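Putative rubredoxin reductase (Rhodopseudomonas palustris, PDB 3FG2) is an FAD-dependent ferredoxin reductase that probably passes electrons from NADH to the ferredoxin serving the cytochrome P450 CYP199A2. Local coordinates at residues T3-G8 with R28-N33; V16-R21 with Q70-I75. All blocks are in the same frame, centred on the assembly; numbering follows the deposited sequence.

Contact 1. Residues T3-G8 with R28-N33; sequences TVLIAG and RIALIN. With FAD (flavin-adenine dinucleotide), chain B.
Thr3 and Arg28 meet where strands 4-7 and 29-32 begin, their side chains crossing obliquely. Arg28, extended from CG to NE, passes the threonine's branch, its CB and CD each 3.1 Å from Thr3 OG1, while Thr3 CG2, anti to its own backbone N (OG1 at chi1 -59°), packs on Arg28 CD at 3.5 Å. An alanine at Thr3 would probably open a gap beside the aliphatic part of Arg28 and leave Arg28 CB and CD without the Thr3 OG1 and CG2 that lie against them. The Arg28 guanidinium pairs with Glu73. Beyond this pair the strands run parallel, the axes of 4-7 and 29-32 approaching to 4.9 Å, and five backbone hydrogen bonds join them, from Val4 N to Arg28 O at one end to Gly8 N with Ile32 O at the other; the bond from Ile6 N to Ala30 O is almost straight (173°). On the face turned to helix 11-22, Ile6 fits between two neighbours, its CD1 reaching Ile29 CG2 at 3.9 Å and its CG2 reaching Leu31 CD2. On the other face small and large residues interlock: Leu5 CD1 presses on Ala30 CB at 3.3 Å, a tight fit, and Ile32 follows, its CG2 3.8 Å from C2A of the FAD adenine. Gly8 CA lies 3.3 Å from FAD O4B; a CB here would run into that ribose oxygen, and the backbone angles also call for glycine. Parallel strands joined through helix 11-22, with Gly8 opening a glycine-rich turn at the dinucleotide, form the beta-alpha-beta unit of a Rossmann-type FAD-binding fold.

Contact 2. Residues V16-R21 with Q70-I75; sequences VAVSLR and QAIELI
In the Rossmann-type FAD domain, helix 11-22 of the first beta-alpha-beta unit packs over the face of the parallel sheet at its outermost strand 72-75, and Arg21 and Ala17 make most of the contact with residues 70-72. Segment 16-21 runs nearly antiparallel to strand 72-75 (163°), the two axes approaching to 10.1 Å. Nearer the sheet, Ala17 offers only a methyl, and Ile72 fills the space before it: Ile72 CD1 lies 3.6 Å from Ala17 CB and also approaches the Val18 backbone, with the Val18 methyl CG2 more distant. One helical turn on, Arg21 and Ile72 slide past each other in opposite directions, Arg21 CG lying alongside Ile72 CG1. The arginine chain bends at chi2 (-50°), and its guanidinium meets the end of helix 64-69, where Ala71, with positive phi, completes a Schellman motif. Two consecutive carbonyls there accept from one edge of the guanidinium, which should hold the group against rotation, while NH1 bonds to Gly27 O before strand 29-32. The positive charge beside the C-terminal end of helix 64-69 would probably interact favourably with the negative end of the helix dipole. Arg21 NE donates to Gln70 O at 2.8 Å, with that oxygen in the guanidinium plane. Arg21 NH2 reaches Ala71 O, also at 2.8 Å, but from above the carbonyl plane, and the same nitrogen lies 3.3 Å from Ala71 CB.

Overall arrangement
Contacts 1 and 2 belong to one layered unit, their centres about 8 Å apart: strand 29-32 lies between strands 4-7 and 72-75, and helix 11-22 covers this part of the sheet. A probable backbone bond from Leu31 N to Glu73 O (2.6 Å) joins strands 29-32 and 72-75, and a salt bridge from Arg28 NH2, just before the first, to Glu73 OE1 (2.7 Å) adds a side-chain link. Helix and sheet meet where Ile6 CD1 packs on Val16 CG1 at 3.4 Å. Contact 1 reaches the FAD directly through Gly8 and Ile32, whereas contact 2 stands back, the Ala17 side chain lying about 11 Å from the cofactor.

Contact 1. Residues T3-G8 with R28-N33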
loop_
_atom_site.group_PDB
_atom_site.type_symbol
_atom_site.label_atom_id
_atom_site.label_comp_id
_atom_site.label_asym_id
_atom_site.label_seq_id
_atom_site.Cartn_x
_atom_site.Cartn_y
_atom_site.Cartn_z
ATOM N N THR A 3 5.638 1.204 29.489
ATOM C CA THR A 3 4.781 1.639 28.395
ATOM C C THR A 3 5.348 1.411 26.992
ATOM O O THR A 3 6.550 1.554 26.753
ATOM C CB THR A 3 4.439 3.135 28.550
ATOM O OG1 THR A 3 3.770 3.341 29.802
ATOM C CG2 THR A 3 3.539 3.607 27.415
ATOM N N VAL A 4 4.458 1.044 26.073
ATOM C CA VAL A 4 4.817 0.824 24.676
ATOM C C VAL A 4 4.144 1.932 23.884
ATOM O O VAL A 4 2.914 2.038 23.862
ATOM C CB VAL A 4 4.306 -0.532 24.142
ATOM C CG1 VAL A 4 4.520 -0.603 22.634
ATOM C CG2 VAL A 4 5.036 -1.671 24.826
ATOM N N LEU A 5 4.953 2.763 23.242
ATOM C CA LEU A 5 4.426 3.873 22.465
ATOM C C LEU A 5 4.407 3.552 20.978
ATOM O O LEU A 5 5.433 3.185 20.401
ATOM C CB LEU A 5 5.275 5.123 22.720
ATOM C CG LEU A 5 4.610 6.299 23.439
ATOM C CD1 LEU A 5 3.752 5.801 24.592
ATOM C CD2 LEU A 5 5.690 7.256 23.930
ATOM N N ILE A 6 3.233 3.688 20.363
ATOM C CA ILE A 6 3.087 3.425 18.937
ATOM C C ILE A 6 2.866 4.740 18.208
ATOM O O ILE A 6 1.891 5.452 18.478
ATOM C CB ILE A 6 1.886 2.525 18.641
ATOM C CG1 ILE A 6 1.931 1.280 19.524
ATOM C CG2 ILE A 6 1.899 2.135 17.172
ATOM C CD1 ILE A 6 0.648 0.480 19.492
ATOM N N ALA A 7 3.776 5.050 17.286
ATOM C CA ALA A 7 3.716 6.278 16.489
ATOM C C ALA A 7 3.134 5.970 15.120
ATOM O O ALA A 7 3.820 5.425 14.258
ATOM C CB ALA A 7 5.107 6.858 16.333
ATOM N N GLY A 8 1.874 6.338 14.921
ATOM C CA GLY A 8 1.212 6.062 13.657
ATOM C C GLY A 8 0.089 5.084 13.943
ATOM O O GLY A 8 0.340 3.994 14.459
ATOM N N ARG A 28 1.519 -0.389 29.594
ATOM C CA ARG A 28 0.645 0.637 29.027
ATOM C C ARG A 28 0.844 0.693 27.514
ATOM O O ARG A 28 1.935 0.420 27.016
ATOM C CB ARG A 28 0.996 1.995 29.640
ATOM C CG ARG A 28 0.214 3.179 29.105
ATOM C CD ARG A 28 0.898 4.482 29.510
ATOM N NE ARG A 28 0.130 5.667 29.134
ATOM C CZ ARG A 28 0.597 6.912 29.201
ATOM N NH1 ARG A 28 1.833 7.139 29.627
ATOM N NH2 ARG A 28 -0.172 7.931 28.850
ATOM N N ILE A 29 -0.210 1.048 26.788
ATOM C CA ILE A 29 -0.135 1.137 25.329
ATOM C C ILE A 29 -0.758 2.428 24.807
ATOM O O ILE A 29 -1.978 2.606 24.849
ATOM C CB ILE A 29 -0.849 -0.054 24.651
ATOM C CG1 ILE A 29 -0.213 -1.371 25.106
ATOM C CG2 ILE A 29 -0.766 0.090 23.132
ATOM C CD1 ILE A 29 -0.873 -2.611 24.531
ATOM N N ALA A 30 0.093 3.318 24.305
ATOM C CA ALA A 30 -0.356 4.601 23.770
ATOM C C ALA A 30 -0.224 4.620 22.252
ATOM O O ALA A 30 0.854 4.378 21.707
ATOM C CB ALA A 30 0.460 5.736 24.387
ATOM N N LEU A 31 -1.326 4.917 21.574
ATOM C CA LEU A 31 -1.347 4.947 20.117
ATOM C C LEU A 31 -1.457 6.384 19.610
ATOM O O LEU A 31 -2.537 6.965 19.623
ATOM C CB LEU A 31 -2.546 4.142 19.604
ATOM C CG LEU A 31 -2.406 3.235 18.378
ATOM C CD1 LEU A 31 -3.799 2.987 17.796
ATOM C CD2 LEU A 31 -1.506 3.875 17.332
ATOM N N ILE A 32 -0.346 6.950 19.157
ATOM C CA ILE A 32 -0.337 8.322 18.647
ATOM C C ILE A 32 -0.946 8.388 17.248
ATOM O O ILE A 32 -0.402 7.829 16.294
ATOM C CB ILE A 32 1.098 8.860 18.605
ATOM C CG1 ILE A 32 1.715 8.727 19.997
ATOM C CG2 ILE A 32 1.105 10.314 18.131
ATOM C CD1 ILE A 32 3.223 8.754 20.011
ATOM N N ASN A 33 -2.076 9.081 17.133
ATOM C CA ASN A 33 -2.786 9.199 15.864
ATOM C C ASN A 33 -2.850 10.649 15.380
ATOM O O ASN A 33 -3.587 11.459 15.944
ATOM C CB ASN A 33 -4.196 8.624 16.042
ATOM C CG ASN A 33 -5.009 8.664 14.773
ATOM O OD1 ASN A 33 -4.461 8.597 13.668
ATOM N ND2 ASN A 33 -6.335 8.751 14.918
HETATM P PA FAD B . -0.551 3.683 7.062
HETATM O O1A FAD B . -0.260 4.683 6.001
HETATM O O2A FAD B . -1.719 3.000 7.080
HETATM O O5B FAD B . -0.657 4.618 8.278
HETATM C C5B FAD B . 0.391 5.542 8.711
HETATM C C4B FAD B . -0.305 6.444 9.754
HETATM O O4B FAD B . 0.762 7.084 10.552
HETATM C C3B FAD B . -1.144 7.600 9.182
HETATM O O3B FAD B . -2.416 7.772 9.724
HETATM C C2B FAD B . -0.195 8.759 9.299
HETATM O O2B FAD B . -0.822 10.003 9.236
HETATM C C1B FAD B . 0.395 8.499 10.653
HETATM N N9A FAD B . 1.669 9.149 10.970
HETATM C C8A FAD B . 2.713 9.387 10.113
HETATM N N7A FAD B . 3.733 10.004 10.698
HETATM C C5A FAD B . 3.346 10.179 11.994
HETATM C C6A FAD B . 4.028 10.802 13.151
HETATM N N6A FAD B . 5.226 11.336 13.107
HETATM N N1A FAD B . 3.302 10.789 14.326
HETATM C C2A FAD B . 2.044 10.241 14.418
HETATM N N3A FAD B . 1.353 9.656 13.411
HETATM C C4A FAD B . 2.047 9.648 12.214
HETATM N N1 FAD B . -2.772 -2.698 0.314
HETATM C C2 FAD B . -3.278 -3.894 0.012
HETATM O O2 FAD B . -2.736 -4.902 0.350
HETATM N N3 FAD B . -4.499 -4.038 -0.726
HETATM C C4 FAD B . -5.216 -2.936 -1.160
HETATM O O4 FAD B . -6.251 -3.098 -1.780
HETATM C C4X FAD B . -4.673 -1.622 -0.831
HETATM N N5 FAD B . -5.336 -0.505 -1.220
HETATM C C5X FAD B . -4.801 0.726 -0.886
HETATM C C6 FAD B . -5.518 1.886 -1.291
HETATM C C7 FAD B . -5.067 3.157 -0.997
HETATM C C7M FAD B . -5.869 4.360 -1.452
HETATM C C8 FAD B . -3.816 3.331 -0.249
HETATM C C8M FAD B . -3.264 4.692 0.112
HETATM C C9 FAD B . -3.094 2.188 0.154
HETATM C C9A FAD B . -3.575 0.892 -0.153
HETATM N N10 FAD B . -2.890 -0.332 0.245
HETATM C C10 FAD B . -3.409 -1.556 -0.071
HETATM C "C1'" FAD B . -1.626 -0.183 1.009
HETATM C "C2'" FAD B . -1.914 -0.193 2.542
HETATM O "O2'" FAD B . -2.859 0.818 2.819
HETATM C "C3'" FAD B . -0.605 0.057 3.262
HETATM O "O3'" FAD B . 0.306 -0.997 2.974
HETATM C "C4'" FAD B . -0.846 0.123 4.761
HETATM O "O4'" FAD B . -1.780 1.189 5.078
HETATM C "C5'" FAD B . 0.474 0.380 5.447
HETATM O "O5'" FAD B . 0.177 0.486 6.994
HETATM P P FAD B . 0.985 1.432 7.836
HETATM O O1P FAD B . 0.388 1.187 9.250
HETATM O O2P FAD B . 2.364 1.252 7.738
HETATM O O3P FAD B . 0.733 2.818 7.430
#

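Contact 2. Residues V16-R21 with Q70-I75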
loop_
_atom_site.group_PDB
_atom_site.type_symbol
_atom_site.label_atom_id
_atom_site.label_comp_id
_atom_site.label_asym_id
_atom_site.label_seq_id
_atom_site.Cartn_x
_atom_site.Cartn_y
_atom_site.Cartn_z
ATOM N N VAL A 16 -0.576 -3.642 15.813
ATOM C CA VAL A 16 0.377 -3.972 16.865
ATOM C C VAL A 16 -0.255 -3.695 18.233
ATOM O O VAL A 16 -0.039 -4.435 19.190
ATOM C CB VAL A 16 1.689 -3.173 16.724
ATOM C CG1 VAL A 16 1.440 -1.703 16.969
ATOM C CG2 VAL A 16 2.720 -3.707 17.695
ATOM N N ALA A 17 -1.050 -2.635 18.318
ATOM C CA ALA A 17 -1.714 -2.303 19.572
ATOM C C ALA A 17 -2.629 -3.463 19.954
ATOM O O ALA A 17 -2.555 -4.002 21.060
ATOM C CB ALA A 17 -2.534 -1.021 19.414
ATOM N N VAL A 18 -3.491 -3.838 19.018
ATOM C CA VAL A 18 -4.431 -4.924 19.232
ATOM C C VAL A 18 -3.741 -6.253 19.523
ATOM O O VAL A 18 -4.061 -6.908 20.511
ATOM C CB VAL A 18 -5.361 -5.078 18.016
ATOM C CG1 VAL A 18 -6.140 -6.381 18.105
ATOM C CG2 VAL A 18 -6.315 -3.893 17.959
ATOM N N SER A 19 -2.790 -6.642 18.678
ATOM C CA SER A 19 -2.083 -7.902 18.866
ATOM C C SER A 19 -1.320 -7.926 20.178
ATOM O O SER A 19 -1.107 -8.988 20.770
ATOM C CB SER A 19 -1.115 -8.150 17.711
ATOM O OG SER A 19 -1.823 -8.382 16.507
ATOM N N LEU A 20 -0.906 -6.749 20.626
ATOM C CA LEU A 20 -0.166 -6.637 21.872
ATOM C C LEU A 20 -1.103 -7.046 23.013
ATOM O O LEU A 20 -0.731 -7.834 23.888
ATOM C CB LEU A 20 0.313 -5.197 22.040
ATOM C CG LEU A 20 1.676 -4.874 22.659
ATOM C CD1 LEU A 20 2.719 -5.932 22.316
ATOM C CD2 LEU A 20 2.103 -3.494 22.142
ATOM N N ARG A 21 -2.326 -6.522 22.983
ATOM C CA ARG A 21 -3.312 -6.844 24.010
ATOM C C ARG A 21 -3.738 -8.306 23.950
ATOM O O ARG A 21 -3.806 -8.979 24.980
ATOM C CB ARG A 21 -4.549 -5.946 23.882
ATOM C CG ARG A 21 -4.376 -4.544 24.467
ATOM C CD ARG A 21 -3.815 -4.590 25.895
ATOM N NE ARG A 21 -3.859 -3.282 26.545
ATOM C CZ ARG A 21 -2.894 -2.805 27.321
ATOM N NH1 ARG A 21 -1.809 -3.531 27.545
ATOM N NH2 ARG A 21 -3.006 -1.599 27.862
ATOM N N GLN A 70 -10.090 -1.939 25.545
ATOM C CA GLN A 70 -8.815 -2.616 25.341
ATOM C C GLN A 70 -7.642 -1.982 26.076
ATOM O O GLN A 70 -6.520 -2.493 26.022
ATOM C CB GLN A 70 -8.496 -2.677 23.847
ATOM C CG GLN A 70 -9.501 -3.460 23.019
ATOM C CD GLN A 70 -9.635 -4.895 23.477
ATOM O OE1 GLN A 70 -8.656 -5.519 23.882
ATOM N NE2 GLN A 70 -10.848 -5.433 23.398
ATOM N N ALA A 71 -7.897 -0.876 26.766
ATOM C CA ALA A 71 -6.844 -0.181 27.499
ATOM C C ALA A 71 -5.779 0.349 26.546
ATOM O O ALA A 71 -4.604 0.449 26.907
ATOM C CB ALA A 71 -6.207 -1.113 28.526
ATOM N N ILE A 72 -6.192 0.671 25.321
ATOM C CA ILE A 72 -5.278 1.221 24.326
ATOM C C ILE A 72 -5.525 2.718 24.291
ATOM O O ILE A 72 -6.555 3.180 23.804
ATOM C CB ILE A 72 -5.520 0.629 22.918
ATOM C CG1 ILE A 72 -5.183 -0.863 22.921
ATOM C CG2 ILE A 72 -4.664 1.359 21.892
ATOM C CD1 ILE A 72 -5.371 -1.554 21.585
ATOM N N GLU A 73 -4.570 3.470 24.821
ATOM C CA GLU A 73 -4.683 4.919 24.887
ATOM C C GLU A 73 -4.545 5.570 23.513
ATOM O O GLU A 73 -3.447 5.625 22.949
ATOM C CB GLU A 73 -3.614 5.467 25.837
ATOM C CG GLU A 73 -3.983 6.776 26.499
ATOM C CD GLU A 73 -2.873 7.296 27.381
ATOM O OE1 GLU A 73 -2.377 6.520 28.228
ATOM O OE2 GLU A 73 -2.503 8.482 27.227
ATOM N N LEU A 74 -5.661 6.070 22.985
ATOM C CA LEU A 74 -5.670 6.716 21.677
ATOM C C LEU A 74 -5.417 8.213 21.801
ATOM O O LEU A 74 -6.328 8.973 22.128
ATOM C CB LEU A 74 -7.010 6.488 20.987
ATOM C CG LEU A 74 -7.000 6.830 19.501
ATOM C CD1 LEU A 74 -6.004 5.929 18.793
ATOM C CD2 LEU A 74 -8.397 6.660 18.918
ATOM N N ILE A 75 -4.187 8.633 21.523
ATOM C CA ILE A 75 -3.811 10.040 21.629
ATOM C C ILE A 75 -3.868 10.798 20.305
ATOM O O ILE A 75 -3.112 10.509 19.374
ATOM C CB ILE A 75 -2.380 10.190 22.182
ATOM C CG1 ILE A 75 -2.249 9.446 23.511
ATOM C CG2 ILE A 75 -2.047 11.665 22.360
ATOM C CD1 ILE A 75 -0.847 9.457 24.065
#